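Local coordinates for putative uncharacterized protein lp_3323 (Lactobacillus plantarum, PDB 3DC7) that is of unknown function but probably acts as a GDSL-like lipase or acylhydrolase, hydrolysing ester bonds as many members of the SGNH hydrolase clan do, at residues A38-Y42 / H43-A47; Q77-P80 / E81-F85; L155-Q159 / S160-A164; L178-Y181 / R182-M186. All coordinates share one frame; numbering follows the deposited sequence.

All four contacts are local ones, made where the chain enters a helix or turns between elements around the parallel sheet. Contact 4 is largely buried; contacts 1, 2 and 3 are partly buried. Contacts 1 and 3 open the helices 42-50 and 159-173, and each has an aspartate that takes a backbone N-H, yet the first is wrapped in aromatic rings and the second in charge. Contact 2 is a plain turn leading into strand 85-89. Contact 4 caps a helix with a serine and adds a sodium ion. Only contacts 3 and 4 touch, through Glu163 and Ser179, and both reach the second subunit.

Contact 1: A38-Y42 / H43-A47; sequences ATVHY and HDILA
His41, Tyr42 and His43 gather their rings into an aromatic cluster where the chain enters helix 42-50. The edge of the His43 ring points at the face of Tyr42, a T-shaped pair with planes at 86°, and His43 CB makes a CH-pi contact 4.2 Å from the Tyr42 ring centroid. Both side chains place CG between backbone N and carbonyl carbon (chi1 68° in Tyr42, 56° in His43), which in Tyr42 lays the ring over the N-H of His43. The His41 ring runs alongside that of His43, nearly parallel but slid; His43 NE2 lies 3.5 Å from His41 CB. In this alpha/beta SGNH fold the cluster backs onto the first strand, where Trp26 meets Tyr42 and His43; Tyr42 OH is hydrogen-bonded to Thr32 OG1 and His43 NE2 to Thr32 O. His41 is the N-cap. Its N-H gives a nearly straight bond to Asp44 OD2 (3.3 Å), reaching the anti side of the carboxylate, whose charge probably suits the helix N-terminus. Helical bonds follow, Ile45 N to His41 O and Leu46 N to Tyr42 O. The Val40 and Ile45 side chains cross at about a right angle, CG1 to CG1 at 4.0 Å.

Contact 2: Q77-P80 / E81-F85; sequences QAIP and EDADF
Pro80 and Ala83 close a type I beta turn, with Glu81 and Asp82 at its two corners. Ala83 N donates to Pro80 O over 3.2 Å with an N-H...O angle of 159°, yet the donor stands well above the carbonyl plane, 61° out of it. The turn belongs to the loop that brings the chain from helix 72-75 into strand 85-89, the middle strand of the parallel sheet in this alpha/beta fold. Ile79, just before the turn, and the turn's end residues Pro80 and Ala83 have extended backbone angles, and side chains from the two arms come together on the inner side. Ile79 holds CG2 anti to its own backbone N, and that methyl meets Ala83 CB at 3.9 Å, a small apolar contact facing the protein. Leu58, Ala25 and Trp127 pack round Ile79 as well, and the indole NE1 of Trp127 gives Pro80 O a second hydrogen bond, which leaves this carbonyl gripped by both a backbone and a side-chain donor. The Glu81 side chain points away from 77-80. Asp82 also starts away from the turn's first arm, but with chi1 at 62° its carboxylate comes back toward Pro80, and OD1 forms a salt bridge to Arg54. The same oxygen, Asp82 OD1, approaches Pro80 CB to 4.0 Å.

Contact 3: L155-Q159 / S160-A164; sequences LGYRQ and SDYEA
Asp161 and Arg158 meet at the start of helix 159-173, where one carboxylate serves both the backbone and the side chain of the arginine. Arg158 N gives a straight bond to Asp161 OD2 (3.0 Å, 168°) on its anti side, while Arg158 NH2 reaches the syn side of Asp161 OD1 at 2.8 Å. The guanidinium and carboxylate planes are 32° apart, and the second bond of the salt bridge, Arg158 NE to Asp161 OD2 at 3.3 Å, is weak. The chain of Arg158 gets there by a bend at chi3. In return Asp161 N donates to Arg158 O at 3.0 Å. With only the methyl of an alanine in place of the Asp161 carboxylate, the Arg158 N-H and guanidinium are likely to lose their shared acceptor, and the arginine would be free to turn. Next to it Tyr162 turns its edge to Arg158 O, with CD1 3.5 Å away, and its CE1 packs on Tyr157 CB at 3.8 Å. Farther out, the Tyr162 hydroxyl bonds to Gln99 O and Asn153 ND2, and the Gln159 amide to backbone at Ile138 and Ile140. Along the chain the helix links strands 132-136 and 177-179 of the parallel sheet. Tyr104 of the second subunit packs on Arg158 and Ser160. A carboxylate that takes a backbone N-H at a helix start and pairs with a cation is likely to stay ionised, its charge favoured by the helix N-terminus.

Contact 4: L178-Y181 / R182-M186; sequences LSLY and RDAGM. With NA (sodium ion), chain H.
Ser179 ends strand 177-179, the last strand of the parallel sheet, and at once becomes the N-cap of the short helix 180-183, whose turn sets Leu180 CA and Ala184 CA 4.5 Å apart. The cap is made by the serine side chain: OG, anti to the backbone N at chi1 172°, accepts from Arg182 N at 3.0 Å with an angle of 158°, and Arg182 CG lies against the same oxygen at 3.3 Å. Glu163 OE2, from helix 159-173, is the other partner of this hydroxyl, which thus ties helix start to neighbouring helix. Losing OG to an alanine here is likely to cost the helix its side-chain cap, leaving Arg182 N with its weak bond to Ser179 O and Glu163 OE2 without its serine partner. The helical bonds proper are modest: Asp183 N to Ser179 O is weak at 3.1 Å, and Ala184 N to Leu180 O is somewhat bent. Leu180 CB packs on Ala184 CB at 4.0 Å, after which Gly185, with positive phi, turns the chain out of the helix. Tyr181 sends its hydroxyl to Asp172 of the second subunit and, separately, Pro176 of that subunit packs on Asp183. Asp183 OD1 coordinates a sodium ion at 2.3 Å. A water on the ion also donates, weakly, to the other carboxylate oxygen. On the far end, another water joins two carbonyls, 2.7 Å from Tyr181 O and 2.8 Å from Met186 O.

Contact 1: A38-Y42 / H43-A47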
loop_
_atom_site.group_PDB
_atom_site.type_symbol
_atom_site.label_atom_id
_atom_site.label_comp_id
_atom_site.label_asym_id
_atom_site.label_seq_id
_atom_site.Cartn_x
_atom_site.Cartn_y
_atom_site.Cartn_z
ATOM N N ALA A 38 20.488 7.386 -20.744
ATOM C CA ALA A 38 20.565 8.436 -19.752
ATOM C C ALA A 38 21.941 8.339 -19.117
ATOM O O ALA A 38 22.402 7.246 -18.788
ATOM C CB ALA A 38 19.489 8.242 -18.705
ATOM N N THR A 39 22.603 9.475 -18.945
ATOM C CA THR A 39 23.951 9.470 -18.388
ATOM C C THR A 39 23.982 9.362 -16.865
ATOM O O THR A 39 24.965 8.872 -16.314
ATOM C CB THR A 39 24.785 10.683 -18.865
ATOM O OG1 THR A 39 24.092 11.901 -18.568
ATOM C CG2 THR A 39 25.036 10.600 -20.382
ATOM N N VAL A 40 22.910 9.805 -16.198
ATOM C CA VAL A 40 22.849 9.823 -14.734
ATOM C C VAL A 40 21.638 9.042 -14.217
ATOM O O VAL A 40 20.506 9.514 -14.295
ATOM C CB VAL A 40 22.813 11.263 -14.171
ATOM C CG1 VAL A 40 22.902 11.236 -12.645
ATOM C CG2 VAL A 40 23.948 12.112 -14.761
ATOM N N HIS A 41 21.898 7.854 -13.682
ATOM C CA HIS A 41 20.852 6.922 -13.277
ATOM C C HIS A 41 20.418 7.149 -11.827
ATOM O O HIS A 41 21.101 7.821 -11.069
ATOM C CB HIS A 41 21.328 5.481 -13.464
ATOM C CG HIS A 41 21.491 5.077 -14.897
ATOM N ND1 HIS A 41 22.597 5.417 -15.646
ATOM C CD2 HIS A 41 20.692 4.352 -15.714
ATOM C CE1 HIS A 41 22.468 4.919 -16.863
ATOM N NE2 HIS A 41 21.318 4.273 -16.933
ATOM N N TYR A 42 19.289 6.576 -11.448
ATOM C CA TYR A 42 18.781 6.727 -10.084
ATOM C C TYR A 42 19.817 6.264 -9.047
ATOM O O TYR A 42 19.994 6.910 -8.012
ATOM C CB TYR A 42 17.448 5.981 -9.900
ATOM C CG TYR A 42 17.602 4.487 -9.980
ATOM C CD1 TYR A 42 17.821 3.725 -8.828
ATOM C CD2 TYR A 42 17.582 3.838 -11.209
ATOM C CE1 TYR A 42 18.008 2.337 -8.904
ATOM C CE2 TYR A 42 17.759 2.457 -11.301
ATOM C CZ TYR A 42 17.973 1.714 -10.145
ATOM O OH TYR A 42 18.141 0.357 -10.238
ATOM N N HIS A 43 20.514 5.165 -9.337
ATOM C CA HIS A 43 21.472 4.630 -8.378
ATOM C C HIS A 43 22.752 5.480 -8.294
ATOM O O HIS A 43 23.447 5.444 -7.284
ATOM C CB HIS A 43 21.776 3.159 -8.652
ATOM C CG HIS A 43 22.263 2.896 -10.034
ATOM N ND1 HIS A 43 23.600 2.943 -10.370
ATOM C CD2 HIS A 43 21.592 2.603 -11.174
ATOM C CE1 HIS A 43 23.733 2.674 -11.657
ATOM N NE2 HIS A 43 22.529 2.471 -12.168
ATOM N N ASP A 44 23.048 6.246 -9.343
ATOM C CA ASP A 44 24.196 7.154 -9.340
ATOM C C ASP A 44 23.908 8.339 -8.424
ATOM O O ASP A 44 24.778 8.778 -7.658
ATOM C CB ASP A 44 24.502 7.637 -10.756
ATOM C CG ASP A 44 25.096 6.546 -11.632
ATOM O OD1 ASP A 44 25.878 5.720 -11.115
ATOM O OD2 ASP A 44 24.791 6.510 -12.846
ATOM N N ILE A 45 22.673 8.835 -8.497
ATOM C CA ILE A 45 22.170 9.847 -7.555
ATOM C C ILE A 45 22.238 9.343 -6.110
ATOM O O ILE A 45 22.825 9.998 -5.253
ATOM C CB ILE A 45 20.736 10.316 -7.925
ATOM C CG1 ILE A 45 20.753 10.994 -9.296
ATOM C CG2 ILE A 45 20.175 11.287 -6.854
ATOM C CD1 ILE A 45 19.436 10.954 -10.035
ATOM N N LEU A 46 21.671 8.168 -5.848
ATOM C CA LEU A 46 21.648 7.631 -4.490
ATOM C C LEU A 46 23.020 7.258 -3.966
ATOM O O LEU A 46 23.320 7.498 -2.798
ATOM C CB LEU A 46 20.690 6.441 -4.365
ATOM C CG LEU A 46 19.228 6.768 -4.640
ATOM C CD1 LEU A 46 18.498 5.508 -4.939
ATOM C CD2 LEU A 46 18.596 7.505 -3.484
ATOM N N ALA A 47 23.853 6.658 -4.813
ATOM C CA ALA A 47 25.188 6.262 -4.373
ATOM C C ALA A 47 25.995 7.477 -3.897
ATOM O O ALA A 47 26.718 7.383 -2.904
ATOM C CB ALA A 47 25.935 5.518 -5.466
#

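Contact 2: Q77-P80 / E81-F85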
loop_
_atom_site.group_PDB
_atom_site.type_symbol
_atom_site.label_atom_id
_atom_site.label_comp_id
_atom_site.label_asym_id
_atom_site.label_seq_id
_atom_site.Cartn_x
_atom_site.Cartn_y
_atom_site.Cartn_z
ATOM N N GLN A 77 23.111 -14.438 -8.632
ATOM C CA GLN A 77 24.166 -15.204 -7.958
ATOM C C GLN A 77 25.520 -14.499 -8.050
ATOM O O GLN A 77 26.473 -14.890 -7.369
ATOM C CB GLN A 77 24.248 -16.626 -8.526
ATOM C CG GLN A 77 22.906 -17.355 -8.499
ATOM C CD GLN A 77 22.979 -18.850 -8.807
ATOM O OE1 GLN A 77 22.199 -19.637 -8.265
ATOM N NE2 GLN A 77 23.885 -19.244 -9.695
ATOM N N ALA A 78 25.584 -13.443 -8.867
ATOM C CA ALA A 78 26.780 -12.588 -8.972
ATOM C C ALA A 78 26.797 -11.406 -7.993
ATOM O O ALA A 78 27.777 -10.656 -7.941
ATOM C CB ALA A 78 26.957 -12.083 -10.414
ATOM N N ILE A 79 25.709 -11.226 -7.244
ATOM C CA ILE A 79 25.648 -10.205 -6.191
ATOM C C ILE A 79 26.753 -10.508 -5.160
ATOM O O ILE A 79 26.898 -11.659 -4.721
ATOM C CB ILE A 79 24.215 -10.124 -5.537
ATOM C CG1 ILE A 79 23.171 -9.619 -6.549
ATOM C CG2 ILE A 79 24.198 -9.243 -4.295
ATOM C CD1 ILE A 79 21.708 -9.867 -6.119
ATOM N N PRO A 80 27.558 -9.486 -4.801
ATOM C CA PRO A 80 28.646 -9.654 -3.815
ATOM C C PRO A 80 28.147 -10.210 -2.483
ATOM O O PRO A 80 27.060 -9.831 -2.014
ATOM C CB PRO A 80 29.152 -8.230 -3.617
ATOM C CG PRO A 80 28.743 -7.497 -4.845
ATOM C CD PRO A 80 27.481 -8.103 -5.315
ATOM N N GLU A 81 28.928 -11.100 -1.878
ATOM C CA GLU A 81 28.530 -11.746 -0.615
ATOM C C GLU A 81 28.290 -10.761 0.559
ATOM O O GLU A 81 27.464 -11.023 1.443
ATOM C CB GLU A 81 29.509 -12.870 -0.240
ATOM C CG GLU A 81 29.007 -14.268 -0.653
ATOM C CD GLU A 81 30.042 -15.115 -1.419
ATOM O OE1 GLU A 81 31.260 -15.019 -1.122
ATOM O OE2 GLU A 81 29.627 -15.894 -2.320
ATOM N N ASP A 82 28.988 -9.629 0.544
ATOM C CA ASP A 82 28.830 -8.621 1.600
ATOM C C ASP A 82 28.026 -7.378 1.163
ATOM O O ASP A 82 28.225 -6.273 1.683
ATOM C CB ASP A 82 30.199 -8.227 2.167
ATOM C CG ASP A 82 31.102 -7.602 1.126
ATOM O OD1 ASP A 82 30.937 -7.902 -0.081
ATOM O OD2 ASP A 82 31.990 -6.811 1.523
ATOM N N ALA A 83 27.116 -7.565 0.211
ATOM C CA ALA A 83 26.135 -6.541 -0.129
ATOM C C ALA A 83 25.321 -6.201 1.117
ATOM O O ALA A 83 24.881 -7.104 1.824
ATOM C CB ALA A 83 25.222 -7.043 -1.221
ATOM N N ASP A 84 25.144 -4.911 1.404
ATOM C CA ASP A 84 24.339 -4.513 2.568
ATOM C C ASP A 84 22.930 -4.059 2.192
ATOM O O ASP A 84 22.111 -3.763 3.073
ATOM C CB ASP A 84 25.061 -3.468 3.442
ATOM C CG ASP A 84 25.029 -2.077 2.855
ATOM O OD1 ASP A 84 24.744 -1.932 1.650
ATOM O OD2 ASP A 84 25.306 -1.114 3.602
ATOM N N PHE A 85 22.663 -4.010 0.887
ATOM C CA PHE A 85 21.353 -3.675 0.335
ATOM C C PHE A 85 21.249 -4.279 -1.057
ATOM O O PHE A 85 22.190 -4.191 -1.849
ATOM C CB PHE A 85 21.170 -2.152 0.264
ATOM C CG PHE A 85 19.875 -1.707 -0.396
ATOM C CD1 PHE A 85 18.635 -1.989 0.188
ATOM C CD2 PHE A 85 19.901 -0.980 -1.586
ATOM C CE1 PHE A 85 17.439 -1.566 -0.416
ATOM C CE2 PHE A 85 18.727 -0.558 -2.197
ATOM C CZ PHE A 85 17.483 -0.844 -1.604
#

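Contact 3: L155-Q159 / S160-A164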
loop_
_atom_site.group_PDB
_atom_site.type_symbol
_atom_site.label_atom_id
_atom_site.label_comp_id
_atom_site.label_asym_id
_atom_site.label_seq_id
_atom_site.Cartn_x
_atom_site.Cartn_y
_atom_site.Cartn_z
ATOM N N LEU A 155 1.963 -11.625 -26.539
ATOM C CA LEU A 155 1.258 -12.758 -25.964
ATOM C C LEU A 155 -0.124 -12.325 -25.497
ATOM O O LEU A 155 -0.880 -13.125 -24.965
ATOM C CB LEU A 155 2.043 -13.341 -24.787
ATOM C CG LEU A 155 3.500 -13.704 -25.033
ATOM C CD1 LEU A 155 4.132 -14.076 -23.717
ATOM C CD2 LEU A 155 3.629 -14.843 -26.052
ATOM N N GLY A 156 -0.437 -11.048 -25.670
ATOM C CA GLY A 156 -1.747 -10.528 -25.299
ATOM C C GLY A 156 -1.966 -10.166 -23.842
ATOM O O GLY A 156 -3.090 -9.853 -23.466
ATOM N N TYR A 157 -0.913 -10.213 -23.015
ATOM C CA TYR A 157 -1.018 -9.747 -21.632
ATOM C C TYR A 157 -0.767 -8.252 -21.566
ATOM O O TYR A 157 -0.172 -7.673 -22.468
ATOM C CB TYR A 157 -0.030 -10.450 -20.705
ATOM C CG TYR A 157 -0.188 -11.941 -20.621
ATOM C CD1 TYR A 157 -1.227 -12.515 -19.893
ATOM C CD2 TYR A 157 0.709 -12.785 -21.279
ATOM C CE1 TYR A 157 -1.369 -13.892 -19.820
ATOM C CE2 TYR A 157 0.577 -14.163 -21.218
ATOM C CZ TYR A 157 -0.459 -14.707 -20.488
ATOM O OH TYR A 157 -0.573 -16.070 -20.431
ATOM N N ARG A 158 -1.225 -7.643 -20.477
ATOM C CA ARG A 158 -1.012 -6.229 -20.203
ATOM C C ARG A 158 0.166 -6.091 -19.240
ATOM O O ARG A 158 0.477 -7.022 -18.511
ATOM C CB ARG A 158 -2.281 -5.622 -19.591
ATOM C CG ARG A 158 -3.578 -6.004 -20.332
ATOM C CD ARG A 158 -4.837 -5.826 -19.469
ATOM N NE ARG A 158 -4.766 -6.618 -18.243
ATOM C CZ ARG A 158 -5.813 -7.102 -17.580
ATOM N NH1 ARG A 158 -7.049 -6.900 -18.016
ATOM N NH2 ARG A 158 -5.615 -7.808 -16.474
ATOM N N GLN A 159 0.815 -4.928 -19.243
ATOM C CA GLN A 159 1.927 -4.669 -18.316
ATOM C C GLN A 159 1.499 -4.919 -16.863
ATOM O O GLN A 159 2.249 -5.518 -16.091
ATOM C CB GLN A 159 2.487 -3.246 -18.505
ATOM C CG GLN A 159 3.796 -2.981 -17.752
ATOM C CD GLN A 159 4.343 -1.568 -17.972
ATOM O OE1 GLN A 159 3.878 -0.828 -18.854
ATOM N NE2 GLN A 159 5.328 -1.181 -17.159
ATOM N N SER A 160 0.280 -4.488 -16.521
ATOM C CA SER A 160 -0.283 -4.657 -15.175
ATOM C C SER A 160 -0.489 -6.113 -14.743
ATOM O O SER A 160 -0.671 -6.380 -13.555
ATOM C CB SER A 160 -1.594 -3.885 -15.037
ATOM O OG SER A 160 -2.595 -4.444 -15.876
ATOM N N ASP A 161 -0.468 -7.054 -15.689
ATOM C CA ASP A 161 -0.486 -8.490 -15.324
ATOM C C ASP A 161 0.855 -8.937 -14.745
ATOM O O ASP A 161 0.901 -9.740 -13.813
ATOM C CB ASP A 161 -0.860 -9.355 -16.516
ATOM C CG ASP A 161 -2.291 -9.158 -16.943
ATOM O OD1 ASP A 161 -3.160 -9.074 -16.050
ATOM O OD2 ASP A 161 -2.558 -9.077 -18.164
ATOM N N TYR A 162 1.943 -8.390 -15.296
ATOM C CA TYR A 162 3.297 -8.643 -14.784
ATOM C C TYR A 162 3.533 -7.907 -13.474
ATOM O O TYR A 162 4.065 -8.453 -12.517
ATOM C CB TYR A 162 4.336 -8.232 -15.822
ATOM C CG TYR A 162 4.326 -9.104 -17.059
ATOM C CD1 TYR A 162 3.329 -8.971 -18.025
ATOM C CD2 TYR A 162 5.313 -10.058 -17.265
ATOM C CE1 TYR A 162 3.321 -9.769 -19.152
ATOM C CE2 TYR A 162 5.307 -10.860 -18.396
ATOM C CZ TYR A 162 4.311 -10.705 -19.330
ATOM O OH TYR A 162 4.300 -11.492 -20.445
ATOM N N GLU A 163 3.124 -6.656 -13.447
ATOM C CA GLU A 163 3.115 -5.843 -12.238
ATOM C C GLU A 163 2.380 -6.539 -11.066
ATOM O O GLU A 163 2.878 -6.542 -9.950
ATOM C CB GLU A 163 2.527 -4.468 -12.581
ATOM C CG GLU A 163 2.119 -3.613 -11.392
ATOM C CD GLU A 163 3.317 -3.121 -10.599
ATOM O OE1 GLU A 163 4.442 -3.143 -11.151
ATOM O OE2 GLU A 163 3.126 -2.725 -9.426
ATOM N N ALA A 164 1.235 -7.167 -11.331
ATOM C CA ALA A 164 0.506 -7.930 -10.305
ATOM C C ALA A 164 1.239 -9.198 -9.851
ATOM O O ALA A 164 1.205 -9.549 -8.663
ATOM C CB ALA A 164 -0.903 -8.272 -10.781
#

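Contact 4: L178-Y181 / R182-M186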
loop_
_atom_site.group_PDB
_atom_site.type_symbol
_atom_site.label_atom_id
_atom_site.label_comp_id
_atom_site.label_asym_id
_atom_site.label_seq_id
_atom_site.Cartn_x
_atom_site.Cartn_y
_atom_site.Cartn_z
ATOM N N LEU A 178 8.245 -1.672 -4.275
ATOM C CA LEU A 178 8.030 -0.302 -4.709
ATOM C C LEU A 178 7.535 -0.281 -6.159
ATOM O O LEU A 178 8.288 -0.604 -7.088
ATOM C CB LEU A 178 9.330 0.505 -4.580
ATOM C CG LEU A 178 9.413 1.912 -5.202
ATOM C CD1 LEU A 178 8.287 2.829 -4.746
ATOM C CD2 LEU A 178 10.751 2.537 -4.857
ATOM N N SER A 179 6.279 0.106 -6.351
ATOM C CA SER A 179 5.688 0.104 -7.682
ATOM C C SER A 179 5.754 1.479 -8.318
ATOM O O SER A 179 4.908 2.333 -8.023
ATOM C CB SER A 179 4.238 -0.351 -7.608
ATOM O OG SER A 179 3.616 -0.183 -8.869
ATOM N N LEU A 180 6.756 1.710 -9.176
ATOM C CA LEU A 180 6.816 2.979 -9.933
ATOM C C LEU A 180 5.625 3.068 -10.877
ATOM O O LEU A 180 5.149 4.149 -11.214
ATOM C CB LEU A 180 8.109 3.105 -10.727
ATOM C CG LEU A 180 9.427 3.063 -9.964
ATOM C CD1 LEU A 180 10.563 3.227 -10.947
ATOM C CD2 LEU A 180 9.468 4.154 -8.890
ATOM N N TYR A 181 5.156 1.903 -11.298
ATOM C CA TYR A 181 3.934 1.774 -12.074
ATOM C C TYR A 181 2.765 2.557 -11.428
ATOM O O TYR A 181 2.174 3.416 -12.085
ATOM C CB TYR A 181 3.582 0.288 -12.265
ATOM C CG TYR A 181 2.479 0.046 -13.262
ATOM C CD1 TYR A 181 1.136 0.068 -12.867
ATOM C CD2 TYR A 181 2.768 -0.198 -14.605
ATOM C CE1 TYR A 181 0.111 -0.144 -13.795
ATOM C CE2 TYR A 181 1.760 -0.419 -15.526
ATOM C CZ TYR A 181 0.431 -0.388 -15.118
ATOM O OH TYR A 181 -0.577 -0.606 -16.034
ATOM N N ARG A 182 2.476 2.270 -10.153
ATOM C CA ARG A 182 1.348 2.870 -9.405
ATOM C C ARG A 182 1.576 4.277 -8.855
ATOM O O ARG A 182 0.615 5.035 -8.689
ATOM C CB ARG A 182 0.976 2.022 -8.178
ATOM C CG ARG A 182 0.469 0.643 -8.457
ATOM C CD ARG A 182 -0.519 0.204 -7.376
ATOM N NE ARG A 182 -1.313 -0.928 -7.854
ATOM C CZ ARG A 182 -2.574 -1.180 -7.508
ATOM N NH1 ARG A 182 -3.224 -0.372 -6.675
ATOM N NH2 ARG A 182 -3.194 -2.246 -8.014
ATOM N N ASP A 183 2.822 4.598 -8.509
ATOM C CA ASP A 183 3.094 5.731 -7.622
ATOM C C ASP A 183 4.166 6.730 -8.079
ATOM O O ASP A 183 4.422 7.699 -7.364
ATOM C CB ASP A 183 3.477 5.229 -6.221
ATOM C CG ASP A 183 2.285 4.701 -5.414
ATOM O OD1 ASP A 183 1.215 5.376 -5.314
ATOM O OD2 ASP A 183 2.452 3.595 -4.844
ATOM N N ALA A 184 4.787 6.507 -9.240
ATOM C CA ALA A 184 5.867 7.384 -9.738
ATOM C C ALA A 184 5.410 8.809 -10.066
ATOM O O ALA A 184 6.221 9.743 -10.071
ATOM C CB ALA A 184 6.522 6.764 -10.959
ATOM N N GLY A 185 4.117 8.959 -10.360
ATOM C CA GLY A 185 3.526 10.238 -10.682
ATOM C C GLY A 185 3.353 10.477 -12.173
ATOM O O GLY A 185 2.873 11.539 -12.570
HETATM N N MSE A 186 3.726 9.494 -12.989
HETATM C CA MSE A 186 3.772 9.636 -14.450
HETATM C C MSE A 186 3.542 8.311 -15.168
HETATM O O MSE A 186 3.713 7.237 -14.590
HETATM C CB MSE A 186 5.125 10.206 -14.888
HETATM C CG MSE A 186 6.305 9.277 -14.636
HETATM SE SE MSE A 186 8.062 10.161 -14.530
HETATM C CE MSE A 186 7.584 11.630 -13.310
HETATM NA NA NA H . -0.897 5.526 -4.455
HETATM O O HOH W 1 4.774 1.169 -4.134
HETATM O O HOH W 2 3.209 4.524 -14.369
HETATM O O HOH W 3 0.339 4.119 -3.205
#